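Local coordinates for assembly chaperone of ribosomal protein L4 (Acl4) (Chaetomium thermophilum, PDB 5TQB) that probably acts as a dedicated chaperone that binds newly made ribosomal protein L4 and escorts it toward ribosome assembly, using a largely helical, TPR-containing scaffold, at residues V26-Y31 with T46-I51; Y64-V69 with L89-L94. All coordinates share one frame; numbering follows the deposited sequence.

Contact 1 (V26-Y31 with T46-I51)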
ATOM      1  N   VAL B  26     -21.862 -15.893  -2.502  1.00 69.98           N
ATOM      2  CA  VAL B  26     -22.675 -15.729  -1.298  1.00 72.06           C
ATOM      3  C   VAL B  26     -23.433 -14.402  -1.318  1.00 69.60           C
ATOM      4  O   VAL B  26     -24.577 -14.330  -0.866  1.00 67.15           O
ATOM      5  CB  VAL B  26     -21.818 -15.832  -0.012  1.00 71.82           C
ATOM      6  CG1 VAL B  26     -22.665 -15.584   1.229  1.00 68.78           C
ATOM      7  CG2 VAL B  26     -21.160 -17.204   0.081  1.00 70.91           C
ATOM      8  N   ALA B  27     -22.795 -13.362  -1.847  1.00 68.84           N
ATOM      9  CA  ALA B  27     -23.416 -12.043  -1.946  1.00 67.17           C
ATOM     10  C   ALA B  27     -24.559 -12.058  -2.953  1.00 70.02           C
ATOM     11  O   ALA B  27     -25.557 -11.361  -2.778  1.00 70.51           O
ATOM     12  CB  ALA B  27     -22.380 -10.995  -2.338  1.00 66.12           C
ATOM     13  N   ARG B  28     -24.409 -12.851  -4.008  1.00 73.00           N
ATOM     14  CA  ARG B  28     -25.457 -12.974  -5.011  1.00 77.09           C
ATOM     15  C   ARG B  28     -26.686 -13.646  -4.401  1.00 77.48           C
ATOM     16  O   ARG B  28     -27.786 -13.093  -4.443  1.00 77.69           O
ATOM     17  CB  ARG B  28     -24.940 -13.748  -6.230  1.00 83.06           C
ATOM     18  CG  ARG B  28     -26.016 -14.351  -7.138  1.00 93.20           C
ATOM     19  CD  ARG B  28     -27.076 -13.344  -7.592  1.00101.47           C
ATOM     20  NE  ARG B  28     -26.509 -12.153  -8.218  1.00106.40           N
ATOM     21  CZ  ARG B  28     -27.233 -11.135  -8.677  1.00109.13           C
ATOM     22  NH1 ARG B  28     -28.556 -11.153  -8.579  1.00111.89           N
ATOM     23  NH2 ARG B  28     -26.633 -10.094  -9.231  1.00108.06           N
ATOM     24  N   THR B  29     -26.498 -14.828  -3.818  1.00 78.15           N
ATOM     25  CA  THR B  29     -27.602 -15.542  -3.186  1.00 81.72           C
ATOM     26  C   THR B  29     -28.281 -14.653  -2.148  1.00 76.68           C
ATOM     27  O   THR B  29     -29.508 -14.604  -2.076  1.00 79.70           O
ATOM     28  CB  THR B  29     -27.139 -16.861  -2.523  1.00 88.32           C
ATOM     29  OG1 THR B  29     -26.108 -16.587  -1.569  1.00 92.04           O
ATOM     30  CG2 THR B  29     -26.611 -17.832  -3.568  1.00 88.92           C
ATOM     31  N   ALA B  30     -27.478 -13.936  -1.366  1.00 69.88           N
ATOM     32  CA  ALA B  30     -27.997 -13.014  -0.360  1.00 68.51           C
ATOM     33  C   ALA B  30     -29.006 -12.052  -0.977  1.00 68.51           C
ATOM     34  O   ALA B  30     -30.162 -11.983  -0.543  1.00 66.60           O
ATOM     35  CB  ALA B  30     -26.855 -12.229   0.266  1.00 68.92           C
ATOM     36  N   TYR B  31     -28.565 -11.328  -2.005  1.00 66.70           N
ATOM     37  CA  TYR B  31     -29.392 -10.301  -2.635  1.00 69.06           C
ATOM     38  C   TYR B  31     -30.672 -10.871  -3.237  1.00 72.64           C
ATOM     39  O   TYR B  31     -31.720 -10.221  -3.216  1.00 72.87           O
ATOM     40  CB  TYR B  31     -28.609  -9.542  -3.712  1.00 71.28           C
ATOM     41  CG  TYR B  31     -29.443  -8.480  -4.387  1.00 73.56           C
ATOM     42  CD1 TYR B  31     -29.896  -8.642  -5.687  1.00 76.53           C
ATOM     43  CD2 TYR B  31     -29.807  -7.326  -3.706  1.00 74.54           C
ATOM     44  CE1 TYR B  31     -30.671  -7.675  -6.297  1.00 79.63           C
ATOM     45  CE2 TYR B  31     -30.582  -6.356  -4.306  1.00 77.23           C
ATOM     46  CZ  TYR B  31     -31.011  -6.535  -5.600  1.00 79.31           C
ATOM     47  OH  TYR B  31     -31.785  -5.569  -6.197  1.00 81.12           O
ATOM     48  N   THR B  46     -24.226  -2.516  -2.613  1.00 59.13           N
ATOM     49  CA  THR B  46     -22.927  -1.920  -2.332  1.00 55.25           C
ATOM     50  C   THR B  46     -21.864  -3.010  -2.262  1.00 60.63           C
ATOM     51  O   THR B  46     -20.801  -2.891  -2.876  1.00 62.23           O
ATOM     52  CB  THR B  46     -22.951  -1.139  -1.007  1.00 52.31           C
ATOM     53  OG1 THR B  46     -23.804  -0.001  -1.147  1.00 58.61           O
ATOM     54  CG2 THR B  46     -21.565  -0.664  -0.612  1.00 48.93           C
ATOM     55  N   LEU B  47     -22.167  -4.075  -1.520  1.00 58.97           N
ATOM     56  CA  LEU B  47     -21.228  -5.172  -1.330  1.00 57.32           C
ATOM     57  C   LEU B  47     -20.910  -5.853  -2.652  1.00 56.55           C
ATOM     58  O   LEU B  47     -19.753  -6.135  -2.954  1.00 55.62           O
ATOM     59  CB  LEU B  47     -21.796  -6.191  -0.343  1.00 58.31           C
ATOM     60  CG  LEU B  47     -20.952  -7.439  -0.099  1.00 57.56           C
ATOM     61  CD1 LEU B  47     -19.593  -7.066   0.447  1.00 55.13           C
ATOM     62  CD2 LEU B  47     -21.671  -8.379   0.858  1.00 62.18           C
ATOM     63  N   LEU B  48     -21.945  -6.118  -3.438  1.00 58.04           N
ATOM     64  CA  LEU B  48     -21.755  -6.687  -4.763  1.00 60.73           C
ATOM     65  C   LEU B  48     -20.905  -5.756  -5.632  1.00 61.65           C
ATOM     66  O   LEU B  48     -20.177  -6.208  -6.516  1.00 63.07           O
ATOM     67  CB  LEU B  48     -23.110  -6.957  -5.420  1.00 61.97           C
ATOM     68  CG  LEU B  48     -23.784  -8.268  -5.013  1.00 61.44           C
ATOM     69  CD1 LEU B  48     -25.258  -8.255  -5.385  1.00 62.56           C
ATOM     70  CD2 LEU B  48     -23.087  -9.443  -5.667  1.00 62.34           C
ATOM     71  N   GLY B  49     -20.991  -4.456  -5.360  1.00 61.45           N
ATOM     72  CA  GLY B  49     -20.193  -3.472  -6.067  1.00 61.94           C
ATOM     73  C   GLY B  49     -18.723  -3.575  -5.706  1.00 60.29           C
ATOM     74  O   GLY B  49     -17.869  -3.623  -6.594  1.00 58.69           O
ATOM     75  N   GLN B  50     -18.435  -3.593  -4.403  1.00 59.86           N
ATOM     76  CA  GLN B  50     -17.071  -3.756  -3.899  1.00 61.26           C
ATOM     77  C   GLN B  50     -16.435  -5.022  -4.459  1.00 62.19           C
ATOM     78  O   GLN B  50     -15.272  -5.020  -4.858  1.00 68.02           O
ATOM     79  CB  GLN B  50     -17.052  -3.870  -2.370  1.00 62.34           C
ATOM     80  CG  GLN B  50     -17.615  -2.683  -1.612  1.00 68.31           C
ATOM     81  CD  GLN B  50     -17.833  -2.981  -0.131  1.00 70.37           C
ATOM     82  OE1 GLN B  50     -17.603  -4.095   0.330  1.00 74.53           O
ATOM     83  NE2 GLN B  50     -18.280  -1.978   0.615  1.00 70.34           N
ATOM     84  N   ILE B  51     -17.203  -6.104  -4.474  1.00 58.75           N
ATOM     85  CA  ILE B  51     -16.681  -7.404  -4.874  1.00 60.78           C
ATOM     86  C   ILE B  51     -16.249  -7.391  -6.328  1.00 61.86           C
ATOM     87  O   ILE B  51     -15.176  -7.884  -6.669  1.00 59.52           O
ATOM     88  CB  ILE B  51     -17.722  -8.522  -4.651  1.00 58.81           C
ATOM     89  CG1 ILE B  51     -17.940  -8.737  -3.153  1.00 61.75           C
ATOM     90  CG2 ILE B  51     -17.264  -9.835  -5.288  1.00 56.73           C
ATOM     91  CD1 ILE B  51     -19.201  -9.537  -2.809  1.00 61.49           C
TER
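Two flat groups of helix 20-32, the Tyr31 ring and the Arg28 guanidinium, are both approached obliquely by one methyl, Leu48 CD1. The Tyr31 side chain also touches Ala44 and Leu45, while the guanidinium spends its NH2 on a hydrogen bond to Tyr64 OH of helix 58-71. Tyr31 meets Leu48 mainly through its stem, CB lying 4.0 Å from Leu48 CD1. Leu48 starts with CG anti to its own carbonyl carbon (chi1 -82°), and its two methyls fork over the backbone of helix 20-32. On the other prong, Leu48 CD2 sits 3.7 Å from Ala27 CB and 4.0 Å from Arg28 N. Ala27 points toward helix 41-54, and its CB also receives Ile51 CD1 at 3.5 Å, with Leu47 CD2 more loosely placed at 4.2 Å. An alanine in place of Leu48 would lose both prongs and would probably loosen the packing against Ala27 and the base of Tyr31. A small residue meeting larger aliphatic ones thus joins helix 20-32 to a helix of the predicted TPR. The axes of 26-31 and 46-51 pass 9.8 Å apart at a crossing angle of -159°, the near-antiparallel helix packing familiar from TPR arrays.

Contact 2 (Y64-V69 with L89-L94)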
ATOM      1  N   TYR B  64     -24.056  -2.274 -10.219  1.00 59.94           N
ATOM      2  CA  TYR B  64     -24.436  -2.590  -8.845  1.00 63.59           C
ATOM      3  C   TYR B  64     -24.468  -1.329  -7.990  1.00 63.57           C
ATOM      4  O   TYR B  64     -25.405  -1.108  -7.221  1.00 65.32           O
ATOM      5  CB  TYR B  64     -23.469  -3.607  -8.234  1.00 61.91           C
ATOM      6  CG  TYR B  64     -23.722  -5.041  -8.657  1.00 64.42           C
ATOM      7  CD1 TYR B  64     -24.950  -5.644  -8.426  1.00 67.93           C
ATOM      8  CD2 TYR B  64     -22.727  -5.797  -9.259  1.00 64.36           C
ATOM      9  CE1 TYR B  64     -25.185  -6.946  -8.802  1.00 68.48           C
ATOM     10  CE2 TYR B  64     -22.953  -7.104  -9.637  1.00 65.38           C
ATOM     11  CZ  TYR B  64     -24.187  -7.675  -9.402  1.00 67.53           C
ATOM     12  OH  TYR B  64     -24.432  -8.978  -9.770  1.00 69.66           O
ATOM     13  N   TYR B  65     -23.435  -0.507  -8.131  1.00 59.42           N
ATOM     14  CA  TYR B  65     -23.347   0.741  -7.389  1.00 57.70           C
ATOM     15  C   TYR B  65     -24.462   1.692  -7.825  1.00 60.51           C
ATOM     16  O   TYR B  65     -25.009   2.426  -7.006  1.00 63.47           O
ATOM     17  CB  TYR B  65     -21.970   1.386  -7.591  1.00 57.26           C
ATOM     18  CG  TYR B  65     -20.881   0.854  -6.679  1.00 56.59           C
ATOM     19  CD1 TYR B  65     -21.065   0.793  -5.304  1.00 60.60           C
ATOM     20  CD2 TYR B  65     -19.666   0.413  -7.193  1.00 57.50           C
ATOM     21  CE1 TYR B  65     -20.075   0.309  -4.467  1.00 61.01           C
ATOM     22  CE2 TYR B  65     -18.666  -0.071  -6.363  1.00 55.91           C
ATOM     23  CZ  TYR B  65     -18.876  -0.120  -5.001  1.00 59.04           C
ATOM     24  OH  TYR B  65     -17.884  -0.601  -4.167  1.00 59.66           O
ATOM     25  N   ALA B  66     -24.806   1.663  -9.110  1.00 59.88           N
ATOM     26  CA  ALA B  66     -25.894   2.487  -9.636  1.00 62.14           C
ATOM     27  C   ALA B  66     -27.247   2.048  -9.073  1.00 63.73           C
ATOM     28  O   ALA B  66     -28.086   2.879  -8.716  1.00 61.20           O
ATOM     29  CB  ALA B  66     -25.912   2.422 -11.154  1.00 61.66           C
ATOM     30  N   ALA B  67     -27.458   0.737  -9.003  1.00 64.96           N
ATOM     31  CA  ALA B  67     -28.699   0.190  -8.467  1.00 62.51           C
ATOM     32  C   ALA B  67     -28.821   0.517  -6.983  1.00 61.15           C
ATOM     33  O   ALA B  67     -29.917   0.746  -6.475  1.00 66.05           O
ATOM     34  CB  ALA B  67     -28.753  -1.308  -8.686  1.00 63.27           C
ATOM     35  N   ALA B  68     -27.688   0.550  -6.291  1.00 59.90           N
ATOM     36  CA  ALA B  68     -27.675   0.895  -4.877  1.00 60.26           C
ATOM     37  C   ALA B  68     -28.143   2.332  -4.672  1.00 64.32           C
ATOM     38  O   ALA B  68     -28.852   2.634  -3.708  1.00 65.61           O
ATOM     39  CB  ALA B  68     -26.285   0.692  -4.297  1.00 58.29           C
ATOM     40  N   VAL B  69     -27.758   3.215  -5.588  1.00 64.26           N
ATOM     41  CA  VAL B  69     -28.165   4.613  -5.512  1.00 63.32           C
ATOM     42  C   VAL B  69     -29.671   4.749  -5.706  1.00 65.59           C
ATOM     43  O   VAL B  69     -30.333   5.489  -4.981  1.00 67.82           O
ATOM     44  CB  VAL B  69     -27.426   5.468  -6.560  1.00 64.90           C
ATOM     45  CG1 VAL B  69     -28.017   6.873  -6.648  1.00 65.12           C
ATOM     46  CG2 VAL B  69     -25.952   5.544  -6.218  1.00 62.97           C
ATOM     47  N   LEU B  89     -19.133   7.746  -4.377  1.00 57.19           N
ATOM     48  CA  LEU B  89     -17.727   8.017  -4.647  1.00 55.64           C
ATOM     49  C   LEU B  89     -17.189   7.078  -5.715  1.00 56.11           C
ATOM     50  O   LEU B  89     -16.380   7.482  -6.554  1.00 54.45           O
ATOM     51  CB  LEU B  89     -16.901   7.898  -3.363  1.00 51.89           C
ATOM     52  CG  LEU B  89     -17.429   8.694  -2.163  1.00 52.88           C
ATOM     53  CD1 LEU B  89     -16.529   8.508  -0.948  1.00 53.57           C
ATOM     54  CD2 LEU B  89     -17.578  10.177  -2.487  1.00 54.19           C
ATOM     55  N   TRP B  90     -17.640   5.825  -5.694  1.00 54.53           N
ATOM     56  CA  TRP B  90     -17.201   4.859  -6.694  1.00 54.19           C
ATOM     57  C   TRP B  90     -17.756   5.179  -8.073  1.00 52.42           C
ATOM     58  O   TRP B  90     -17.075   4.977  -9.075  1.00 49.20           O
ATOM     59  CB  TRP B  90     -17.591   3.434  -6.300  1.00 56.54           C
ATOM     60  CG  TRP B  90     -16.531   2.744  -5.500  1.00 59.50           C
ATOM     61  CD1 TRP B  90     -16.604   2.375  -4.190  1.00 58.88           C
ATOM     62  CD2 TRP B  90     -15.229   2.359  -5.953  1.00 61.24           C
ATOM     63  NE1 TRP B  90     -15.431   1.779  -3.800  1.00 59.87           N
ATOM     64  CE2 TRP B  90     -14.571   1.753  -4.865  1.00 59.99           C
ATOM     65  CE3 TRP B  90     -14.557   2.462  -7.176  1.00 61.45           C
ATOM     66  CZ2 TRP B  90     -13.274   1.255  -4.959  1.00 61.65           C
ATOM     67  CZ3 TRP B  90     -13.268   1.962  -7.268  1.00 61.93           C
ATOM     68  CH2 TRP B  90     -12.641   1.366  -6.167  1.00 60.54           C
ATOM     69  N   LEU B  91     -18.996   5.659  -8.126  1.00 55.71           N
ATOM     70  CA  LEU B  91     -19.620   6.019  -9.397  1.00 54.12           C
ATOM     71  C   LEU B  91     -18.896   7.194 -10.040  1.00 53.41           C
ATOM     72  O   LEU B  91     -18.838   7.299 -11.269  1.00 52.87           O
ATOM     73  CB  LEU B  91     -21.092   6.363  -9.197  1.00 54.10           C
ATOM     74  CG  LEU B  91     -22.031   5.164  -9.054  1.00 56.60           C
ATOM     75  CD1 LEU B  91     -23.368   5.611  -8.500  1.00 59.38           C
ATOM     76  CD2 LEU B  91     -22.217   4.466 -10.396  1.00 55.78           C
ATOM     77  N   ALA B  92     -18.342   8.065  -9.201  1.00 54.14           N
ATOM     78  CA  ALA B  92     -17.573   9.218  -9.658  1.00 57.78           C
ATOM     79  C   ALA B  92     -16.287   8.772 -10.351  1.00 58.86           C
ATOM     80  O   ALA B  92     -15.931   9.298 -11.405  1.00 58.99           O
ATOM     81  CB  ALA B  92     -17.251  10.134  -8.483  1.00 56.95           C
ATOM     82  N   GLN B  93     -15.596   7.799  -9.761  1.00 59.37           N
ATOM     83  CA  GLN B  93     -14.348   7.298 -10.327  1.00 62.45           C
ATOM     84  C   GLN B  93     -14.592   6.424 -11.545  1.00 63.59           C
ATOM     85  O   GLN B  93     -13.794   6.410 -12.488  1.00 64.35           O
ATOM     86  CB  GLN B  93     -13.566   6.498  -9.291  1.00 67.27           C
ATOM     87  CG  GLN B  93     -12.835   7.362  -8.289  1.00 71.51           C
ATOM     88  CD  GLN B  93     -11.982   6.568  -7.309  1.00 75.10           C
ATOM     89  OE1 GLN B  93     -11.479   7.129  -6.335  1.00 78.54           O
ATOM     90  NE2 GLN B  93     -11.811   5.269  -7.558  1.00 74.98           N
ATOM     91  N   LEU B  94     -15.701   5.696 -11.518  1.00 62.32           N
ATOM     92  CA  LEU B  94     -16.038   4.764 -12.589  1.00 64.21           C
ATOM     93  C   LEU B  94     -16.759   5.447 -13.747  1.00 61.04           C
ATOM     94  O   LEU B  94     -17.040   4.818 -14.765  1.00 60.99           O
ATOM     95  CB  LEU B  94     -16.897   3.619 -12.034  1.00 67.54           C
ATOM     96  CG  LEU B  94     -16.118   2.435 -11.447  1.00 70.16           C
ATOM     97  CD1 LEU B  94     -14.947   2.889 -10.581  1.00 74.28           C
ATOM     98  CD2 LEU B  94     -17.034   1.496 -10.659  1.00 67.36           C
TER
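Tyr65 carries CG anti to its carbonyl carbon (chi1 -84°), and Trp90 has chi1 at -91°, well off a staggered position; together these torsions bring the two rings near parallel while the side chains cross obliquely. The planes are tilted by just 11°, but the rings are slid so far apart that they barely overlap, with the Tyr65 ring and the Trp90 five-membered ring 4.7 Å apart between centroids. Trp90 CB lies over one face of the Tyr65 ring, toward its rim, a CH-pi contact 3.9 Å from the centroid. The slide also carries the phenol oxygen over the indole face, Tyr65 OH standing 3.2 Å from Trp90 CD1. Leu94 CD1 lies in plane at the indole edge. Leu91 has CG anti to its carbonyl carbon and sends CD1 to 3.4 Å from Val69 CG2, a tight contact, while its CD2 lies 4.0 Å from Ala66 N. Trp105 of helix 100-125 packs on Leu91 as well. Trp90 also meets, edge-to-face, an aromatic side chain of another protein's chain. The phenol oxygen finds its hydrogen bond at Glu86 OE2, and Trp90 NE1 is likewise bonded elsewhere; dispersion and CH-pi contact therefore hold the pair together, and the carboxylate would probably make the phenol more electron-rich and less ready to ionise.

In the fold
Both contacts are buried and largely apolar, and both involve the predicted TPR: contact 1 uses helix 41-54, contact 2 the next helix, 58-71. Their centres lie about 14 Å apart; besides the Arg28-Tyr64 bond, Tyr65 OH of contact 2 packs 3.1 Å from Gln50 N of contact 1. Contact 1 is mostly aliphatic, with Arg28 alongside, built round an alanine, and helix 4-16 covers part of it. Contact 2 lies nearer the chain's centre and adds an aromatic pair. Four of its residues are within reach of another protein's chain, and Gln93 NE2 hydrogen-bonds to the backbone of that other chain; contact 1 has one such residue, Gln50.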